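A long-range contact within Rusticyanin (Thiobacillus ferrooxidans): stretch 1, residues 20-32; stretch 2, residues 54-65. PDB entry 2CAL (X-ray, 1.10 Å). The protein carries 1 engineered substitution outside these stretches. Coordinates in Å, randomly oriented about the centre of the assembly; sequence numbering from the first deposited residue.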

ATOM      1  N   LYS A  20      -9.122  -7.413  -7.101  1.00 13.97           N
ATOM      2  CA  LYS A  20      -9.297  -6.387  -8.119  1.00 14.20           C
ATOM      3  C   LYS A  20      -7.964  -5.706  -8.474  1.00 12.68           C
ATOM      4  O   LYS A  20      -8.041  -4.730  -9.250  1.00 13.73           O
ATOM      5  CB  LYS A  20     -10.272  -5.312  -7.652  1.00 16.15           C
ATOM      6  CG  LYS A  20     -11.744  -5.628  -7.668  1.00 25.46           C
ATOM      7  CD  LYS A  20     -12.260  -6.945  -8.096  1.00 19.26           C
ATOM      8  CE  LYS A  20     -13.742  -7.125  -7.809  1.00 15.84           C
ATOM      9  NZ  LYS A  20     -13.904  -8.343  -6.964  1.00 16.43           N
ATOM     10  N   ASP A  21      -6.862  -6.163  -7.891  1.00 12.23           N
ATOM     11  CA  ASP A  21      -5.558  -5.667  -8.316  1.00 11.80           C
ATOM     12  C   ASP A  21      -5.341  -6.098  -9.771  1.00 11.36           C
ATOM     13  O   ASP A  21      -5.378  -7.275 -10.113  1.00 12.35           O
ATOM     14  CB  ASP A  21      -4.485  -6.177  -7.384  1.00 11.30           C
ATOM     15  CG  ASP A  21      -3.136  -5.630  -7.745  1.00 11.89           C
ATOM     16  OD1 ASP A  21      -2.467  -6.163  -8.676  1.00 12.16           O
ATOM     17  OD2 ASP A  21      -2.708  -4.586  -7.137  1.00 11.69           O
ATOM     18  N   THR A  22      -5.034  -5.114 -10.623  1.00 12.27           N
ATOM     19  CA  THR A  22      -4.895  -5.385 -12.068  1.00 11.87           C
ATOM     20  C   THR A  22      -3.468  -5.676 -12.488  1.00 11.97           C
ATOM     21  O   THR A  22      -3.164  -5.707 -13.712  1.00 14.18           O
ATOM     22  CB  THR A  22      -5.565  -4.277 -12.885  1.00 12.66           C
ATOM     23  OG1 THR A  22      -4.900  -2.995 -12.619  1.00 13.44           O
ATOM     24  CG2 THR A  22      -7.036  -4.063 -12.597  1.00 13.24           C
ATOM     25  N   GLY A  23      -2.545  -5.936 -11.572  1.00 12.62           N
ATOM     26  CA  GLY A  23      -1.162  -6.250 -11.911  1.00 13.20           C
ATOM     27  C   GLY A  23      -0.930  -7.653 -12.389  1.00 13.09           C
ATOM     28  O   GLY A  23      -1.786  -8.541 -12.190  1.00 15.11           O
ATOM     29  N   LYS A  24       0.228  -7.909 -12.993  1.00 13.82           N
ATOM     30  CA  LYS A  24       0.700  -9.185 -13.450  1.00 15.45           C
ATOM     31  C   LYS A  24       1.998  -9.473 -12.725  1.00 14.82           C
ATOM     32  O   LYS A  24       2.885  -8.627 -12.723  1.00 15.48           O
ATOM     33  CB  LYS A  24       0.894  -9.175 -14.994  1.00 17.68           C
ATOM     34  CG  LYS A  24       1.307 -10.516 -15.589  1.00 21.28           C
ATOM     35  CD  LYS A  24       1.524 -10.383 -17.108  1.00 30.55           C
ATOM     36  CE  LYS A  24       1.957 -11.705 -17.704  1.00 35.09           C
ATOM     37  N   VAL A  25       2.116 -10.626 -12.078  1.00 15.61           N
ATOM     38  CA  VAL A  25       3.226 -11.019 -11.255  1.00 15.88           C
ATOM     39  C   VAL A  25       4.290 -11.794 -11.986  1.00 14.98           C
ATOM     40  O   VAL A  25       4.041 -12.749 -12.714  1.00 17.67           O
ATOM     41  CB  VAL A  25       2.714 -11.859 -10.052  1.00 17.28           C
ATOM     42  CG1 VAL A  25       3.920 -12.294  -9.245  1.00 18.54           C
ATOM     43  CG2 VAL A  25       1.704 -11.130  -9.191  1.00 18.42           C
ATOM     44  N   SER A  26       5.544 -11.459 -11.760  1.00 15.74           N
ATOM     45  CA  SER A  26       6.695 -12.305 -12.100  1.00 16.82           C
ATOM     46  C   SER A  26       7.703 -12.164 -10.954  1.00 16.61           C
ATOM     47  O   SER A  26       8.212 -11.060 -10.716  1.00 18.20           O
ATOM     48  CB  SER A  26       7.350 -11.999 -13.430  1.00 19.51           C
ATOM     49  OG  SER A  26       8.456 -12.932 -13.576  1.00 18.79           O
ATOM     50  N   GLY A  27       7.985 -13.213 -10.214  1.00 17.74           N
ATOM     51  CA  GLY A  27       8.887 -13.126  -9.061  1.00 19.85           C
ATOM     52  C   GLY A  27       8.286 -12.151  -8.075  1.00 17.89           C
ATOM     53  O   GLY A  27       7.102 -12.220  -7.746  1.00 19.13           O
ATOM     54  N   ASP A  28       9.061 -11.184  -7.630  1.00 18.58           N
ATOM     55  CA  ASP A  28       8.591 -10.215  -6.641  1.00 19.06           C
ATOM     56  C   ASP A  28       8.309  -8.861  -7.257  1.00 17.73           C
ATOM     57  O   ASP A  28       8.380  -7.794  -6.636  1.00 17.17           O
ATOM     58  CB  ASP A  28       9.591 -10.020  -5.524  1.00 27.57           C
ATOM     59  CG  ASP A  28       9.646 -11.167  -4.533  1.00 38.45           C
ATOM     60  OD1 ASP A  28       8.551 -11.704  -4.270  1.00 49.20           O
ATOM     61  OD2 ASP A  28      10.756 -11.434  -4.041  1.00 55.83           O
ATOM     62  N   THR A  29       7.934  -8.868  -8.522  1.00 16.07           N
ATOM     63  CA  THR A  29       7.499  -7.673  -9.240  1.00 15.17           C
ATOM     64  C   THR A  29       6.069  -7.812  -9.744  1.00 14.38           C
ATOM     65  O   THR A  29       5.698  -8.857 -10.307  1.00 18.22           O
ATOM     66  CB  THR A  29       8.462  -7.418 -10.432  1.00 18.90           C
ATOM     67  OG1 THR A  29       9.777  -7.175  -9.905  1.00 23.90           O
ATOM     68  CG2 THR A  29       7.932  -6.215 -11.168  1.00 21.50           C
ATOM     69  N   VAL A  30       5.317  -6.752  -9.608  1.00 13.13           N
ATOM     70  CA  VAL A  30       3.930  -6.673 -10.060  1.00 13.17           C
ATOM     71  C   VAL A  30       3.817  -5.564 -11.131  1.00 12.77           C
ATOM     72  O   VAL A  30       4.078  -4.400 -10.795  1.00 12.73           O
ATOM     73  CB  VAL A  30       2.903  -6.431  -8.950  1.00 13.54           C
ATOM     74  CG1 VAL A  30       1.471  -6.392  -9.476  1.00 13.82           C
ATOM     75  CG2 VAL A  30       3.016  -7.489  -7.836  1.00 15.60           C
ATOM     76  N   THR A  31       3.451  -5.926 -12.348  1.00 14.45           N
ATOM     77  CA  THR A  31       3.450  -4.955 -13.470  1.00 14.07           C
ATOM     78  C   THR A  31       2.039  -4.569 -13.864  1.00 13.01           C
ATOM     79  O   THR A  31       1.209  -5.466 -14.098  1.00 14.17           O
ATOM     80  CB  THR A  31       4.208  -5.573 -14.668  1.00 14.42           C
ATOM     81  OG1 THR A  31       5.593  -5.776 -14.315  1.00 15.92           O
ATOM     82  CG2 THR A  31       4.259  -4.649 -15.874  1.00 16.87           C
ATOM     83  N   TYR A  32       1.756  -3.309 -13.987  1.00 12.61           N
ATOM     84  CA  TYR A  32       0.470  -2.729 -14.329  1.00 13.12           C
ATOM     85  C   TYR A  32       0.476  -2.115 -15.738  1.00 13.53           C
ATOM     86  O   TYR A  32       1.547  -1.814 -16.256  1.00 15.34           O
ATOM     87  CB  TYR A  32       0.042  -1.649 -13.319  1.00 12.96           C
ATOM     88  CG  TYR A  32      -0.023  -2.178 -11.899  1.00 12.48           C
ATOM     89  CD1 TYR A  32       1.049  -2.342 -11.078  1.00 11.44           C
ATOM     90  CD2 TYR A  32      -1.291  -2.556 -11.369  1.00 12.28           C
ATOM     91  CE1 TYR A  32       0.959  -2.834  -9.787  1.00 12.16           C
ATOM     92  CE2 TYR A  32      -1.394  -3.069 -10.066  1.00 11.77           C
ATOM     93  CZ  TYR A  32      -0.279  -3.193  -9.296  1.00 11.87           C
ATOM     94  OH  TYR A  32      -0.321  -3.696  -8.017  1.00 12.35           O
ATOM     95  N   GLU A  54       1.034  -6.540   1.495  1.00 10.97           N
ATOM     96  CA  GLU A  54       0.799  -7.508   0.430  1.00 11.24           C
ATOM     97  C   GLU A  54       0.070  -6.785  -0.708  1.00 11.14           C
ATOM     98  O   GLU A  54      -0.906  -6.039  -0.505  1.00 12.11           O
ATOM     99  CB  GLU A  54      -0.016  -8.704   0.934  1.00 11.80           C
ATOM    100  CG  GLU A  54       0.836  -9.742   1.680  1.00 13.07           C
ATOM    101  CD  GLU A  54       1.419  -9.203   2.982  1.00 11.44           C
ATOM    102  OE1 GLU A  54       0.676  -8.836   3.917  1.00 12.40           O
ATOM    103  OE2 GLU A  54       2.669  -9.227   2.998  1.00 13.06           O
ATOM    104  N   VAL A  55       0.531  -7.093  -1.910  1.00 11.45           N
ATOM    105  CA  VAL A  55      -0.088  -6.592  -3.135  1.00 12.40           C
ATOM    106  C   VAL A  55      -0.105  -7.782  -4.099  1.00 12.94           C
ATOM    107  O   VAL A  55       0.944  -8.363  -4.373  1.00 12.78           O
ATOM    108  CB  VAL A  55       0.671  -5.403  -3.777  1.00 12.40           C
ATOM    109  CG1 VAL A  55      -0.012  -4.950  -5.072  1.00 13.90           C
ATOM    110  CG2 VAL A  55       0.755  -4.235  -2.818  1.00 13.88           C
ATOM    111  N   HIS A  56      -1.290  -8.116  -4.580  1.00 13.84           N
ATOM    112  CA  HIS A  56      -1.455  -9.238  -5.529  1.00 14.09           C
ATOM    113  C   HIS A  56      -0.853 -10.516  -4.946  1.00 14.77           C
ATOM    114  O   HIS A  56      -0.217 -11.326  -5.604  1.00 15.08           O
ATOM    115  CB  HIS A  56      -0.857  -8.911  -6.926  1.00 14.14           C
ATOM    116  CG  HIS A  56      -1.624  -9.601  -8.036  1.00 12.68           C
ATOM    117  ND1 HIS A  56      -2.415  -8.884  -8.876  1.00 13.01           N
ATOM    118  CD2 HIS A  56      -1.762 -10.887  -8.357  1.00 14.76           C
ATOM    119  CE1 HIS A  56      -3.015  -9.728  -9.735  1.00 14.21           C
ATOM    120  NE2 HIS A  56      -2.617 -10.951  -9.443  1.00 15.06           N
ATOM    121  N   ASP A  57      -1.043 -10.704  -3.615  1.00 15.22           N
ATOM    122  CA  ASP A  57      -0.617 -11.854  -2.873  1.00 17.00           C
ATOM    123  C   ASP A  57       0.892 -11.992  -2.721  1.00 15.83           C
ATOM    124  O   ASP A  57       1.371 -13.061  -2.325  1.00 17.35           O
ATOM    125  CB  ASP A  57      -1.165 -13.166  -3.471  1.00 20.86           C
ATOM    126  CG  ASP A  57      -1.510 -14.166  -2.385  1.00 30.62           C
ATOM    127  OD1 ASP A  57      -1.952 -13.785  -1.293  1.00 35.37           O
ATOM    128  OD2 ASP A  57      -1.319 -15.348  -2.708  1.00 41.63           O
ATOM    129  N   LYS A  58       1.638 -10.923  -2.992  1.00 14.45           N
ATOM    130  CA  LYS A  58       3.093 -10.899  -2.849  1.00 13.85           C
ATOM    131  C   LYS A  58       3.494  -9.950  -1.714  1.00 13.23           C
ATOM    132  O   LYS A  58       2.827  -8.952  -1.469  1.00 12.55           O
ATOM    133  CB  LYS A  58       3.790 -10.440  -4.134  1.00 14.92           C
ATOM    134  CG  LYS A  58       3.481 -11.310  -5.371  1.00 16.75           C
ATOM    135  CD  LYS A  58       3.944 -12.761  -5.151  1.00 20.57           C
ATOM    136  CE  LYS A  58       5.448 -12.892  -5.025  1.00 22.24           C
ATOM    137  NZ  LYS A  58       5.860 -14.285  -4.665  1.00 30.10           N
ATOM    138  N   LYS A  59       4.576 -10.257  -1.028  1.00 12.89           N
ATOM    139  CA  LYS A  59       5.122  -9.460   0.076  1.00 12.97           C
ATOM    140  C   LYS A  59       6.010  -8.347  -0.462  1.00 11.03           C
ATOM    141  O   LYS A  59       7.043  -8.587  -1.102  1.00 12.78           O
ATOM    142  CB  LYS A  59       5.924 -10.347   1.044  1.00 15.42           C
ATOM    143  CG  LYS A  59       6.510  -9.639   2.254  1.00 18.51           C
ATOM    144  CD  LYS A  59       7.508 -10.459   3.082  1.00 22.70           C
ATOM    145  CE  LYS A  59       8.916 -10.254   2.551  1.00 30.10           C
ATOM    146  NZ  LYS A  59       9.797  -9.541   3.523  1.00 45.25           N
ATOM    147  N   ASN A  60       5.644  -7.104  -0.137  1.00 11.69           N
ATOM    148  CA  ASN A  60       6.397  -5.895  -0.511  1.00 12.10           C
ATOM    149  C   ASN A  60       6.935  -5.921  -1.925  1.00 11.34           C
ATOM    150  O   ASN A  60       8.119  -5.600  -2.166  1.00 12.87           O
ATOM    151  CB  ASN A  60       7.525  -5.671   0.494  1.00 13.17           C
ATOM    152  CG  ASN A  60       7.097  -5.466   1.908  1.00 12.64           C
ATOM    153  OD1 ASN A  60       6.000  -4.924   2.203  1.00 13.46           O
ATOM    154  ND2 ASN A  60       7.902  -5.902   2.865  1.00 15.25           N
ATOM    155  N   PRO A  61       6.143  -6.285  -2.924  1.00 12.17           N
ATOM    156  CA  PRO A  61       6.686  -6.387  -4.268  1.00 12.29           C
ATOM    157  C   PRO A  61       6.994  -5.025  -4.839  1.00 11.67           C
ATOM    158  O   PRO A  61       6.452  -3.975  -4.462  1.00 12.16           O
ATOM    159  CB  PRO A  61       5.547  -7.076  -5.031  1.00 13.69           C
ATOM    160  CG  PRO A  61       4.321  -6.540  -4.354  1.00 13.03           C
ATOM    161  CD  PRO A  61       4.695  -6.534  -2.880  1.00 11.85           C
ATOM    162  N   THR A  62       7.878  -5.025  -5.831  1.00 12.61           N
ATOM    163  CA  THR A  62       8.115  -3.801  -6.582  1.00 12.73           C
ATOM    164  C   THR A  62       7.015  -3.626  -7.627  1.00 12.30           C
ATOM    165  O   THR A  62       6.677  -4.546  -8.378  1.00 14.00           O
ATOM    166  CB  THR A  62       9.486  -3.850  -7.254  1.00 14.39           C
ATOM    167  OG1 THR A  62      10.469  -3.909  -6.193  1.00 15.04           O
ATOM    168  CG2 THR A  62       9.753  -2.643  -8.132  1.00 15.05           C
ATOM    169  N   LEU A  63       6.369  -2.451  -7.616  1.00 12.04           N
ATOM    170  CA  LEU A  63       5.290  -2.153  -8.562  1.00 12.91           C
ATOM    171  C   LEU A  63       5.809  -1.434  -9.787  1.00 12.50           C
ATOM    172  O   LEU A  63       6.429  -0.358  -9.616  1.00 14.81           O
ATOM    173  CB  LEU A  63       4.201  -1.334  -7.901  1.00 12.85           C
ATOM    174  CG  LEU A  63       3.765  -1.760  -6.483  1.00 12.46           C
ATOM    175  CD1 LEU A  63       2.612  -0.870  -6.006  1.00 14.42           C
ATOM    176  CD2 LEU A  63       3.352  -3.225  -6.472  1.00 12.11           C
ATOM    177  N   GLU A  64       5.555  -1.944 -10.960  1.00 12.35           N
ATOM    178  CA  GLU A  64       5.983  -1.311 -12.232  1.00 13.54           C
ATOM    179  C   GLU A  64       4.759  -0.682 -12.856  1.00 12.88           C
ATOM    180  O   GLU A  64       3.782  -1.361 -13.259  1.00 14.28           O
ATOM    181  CB  GLU A  64       6.622  -2.357 -13.128  1.00 15.02           C
ATOM    182  CG  GLU A  64       7.895  -2.922 -12.543  1.00 18.40           C
ATOM    183  CD  GLU A  64       9.154  -2.085 -12.730  1.00 20.35           C
ATOM    184  OE1 GLU A  64       9.167  -1.082 -13.496  1.00 22.14           O
ATOM    185  OE2 GLU A  64      10.190  -2.443 -12.122  1.00 28.73           O
ATOM    186  N   ILE A  65       4.714   0.630 -12.927  1.00 13.28           N
ATOM    187  CA  ILE A  65       3.584   1.430 -13.378  1.00 13.91           C
ATOM    188  C   ILE A  65       3.931   2.248 -14.609  1.00 14.89           C
ATOM    189  O   ILE A  65       5.002   2.856 -14.628  1.00 14.99           O
ATOM    190  CB  ILE A  65       3.070   2.327 -12.229  1.00 14.91           C
ATOM    191  CG1 ILE A  65       2.498   1.407 -11.110  1.00 18.78           C
ATOM    192  CG2 ILE A  65       2.086   3.402 -12.668  1.00 16.90           C
ATOM    193  CD1 ILE A  65       2.134   2.219  -9.886  1.00 22.67           C
TER
HETATM  194  O   HOH W   1       5.984 -14.687  -7.665  1.00 25.84           O
HETATM  195  O   HOH W   2      11.133  -6.586  -5.830  1.00 35.80           O
HETATM  196  O   HOH W   3       8.542 -14.524  -4.611  1.00 36.12           O

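The backbone supplies the main link between the two stretches. Strand 29-31 runs parallel to strand 62-65, with an angle of 21° between their directions. Four backbone hydrogen bonds join strand 62-65 to strand 29-31 and the residues flanking it. Thr62 N donates to Asp28 O, Val30 N to Thr62 O, Glu64 N to Val30 O, and Tyr32 N to Glu64 O, each at 2.9 Å. The bonds alternate in direction, as a parallel ladder requires: Val30 both gives and receives, and so does Thr62. Two CA-H...O contacts lie between them, Thr29 CA to Thr62 O at 3.3 Å and Leu63 CA to Val30 O at 3.4 Å.

The side chains of the ladder divide between two faces. Thr29, Thr31, Thr62 and Glu64 share one face, which remains partly or fully open to solvent. Their polar ends suit that setting, while carbon atoms still pack: Thr29 CG2 lies 3.6 Å from Glu64 CG. The hydroxyl oxygen Thr31 OG1 also comes within 3.8 Å of Glu64 CB. Branching at CB also suits the threonines to extended strands.

Val30 and Leu63 point to the other face, and both are buried. Val30 CG2 packs on Pro61 CB at 3.8 Å, and Val30 CB approaches Leu63 CD2 at 4.1 Å. Apolar side chains suit this buried face, since they bring no polar group that would need a partner. Tyr32 extends the apolar packing. Its CE1 is 4.0 Å from Leu63 CB, and its CD1 is 4.0 Å from Ile65 CG1. The two stretches together bury 774 Å² in their contact.

A second polar link is made by side chains. His56 ND1 donates to Asp21 OD1 at 2.7 Å, with a nearly straight angle of 170°. The carboxylate oxygen meets the imidazole at its edge, near the ring plane, where the N-H points. Asp21 is buried, but its charge is well supplied with donors. Gly23 N also reaches Asp21 OD1, at 2.9 Å, and Tyr32 OH donates to Asp21 OD2 at 2.7 Å. The tyrosine thus combines an apolar ring with a hydroxyl that helps hold the aspartate. Val25 CG2 packs 3.6 Å from His56 CD2. Gly23 suits its tight place: a CB there would clash with Val30 CG1.

At the more open end, Lys58 meets the turn from Ser26 to Thr29. This is a type II' turn, and the positive phi of Gly27 favours glycine. The side chain of Lys58 starts beside Val25, with Lys58 CG 4.0 Å from Val25 CG1. Its amine forms a long salt bridge, Lys58 NZ to Asp28 OD1, at 3.7 Å.

Waters reinforce this end. Water 1 donates to Gly27 O at 2.7 Å and accepts from Lys58 NZ at 3.0 Å. Water 3 donates to Asp28 OD1 at 2.8 Å and accepts from Lys58 NZ at 2.7 Å, bridging the two charged groups. Water 2 donates to Asp28 O at 3.1 Å and is hydrogen-bonded to Thr62 OG1 at 2.8 Å.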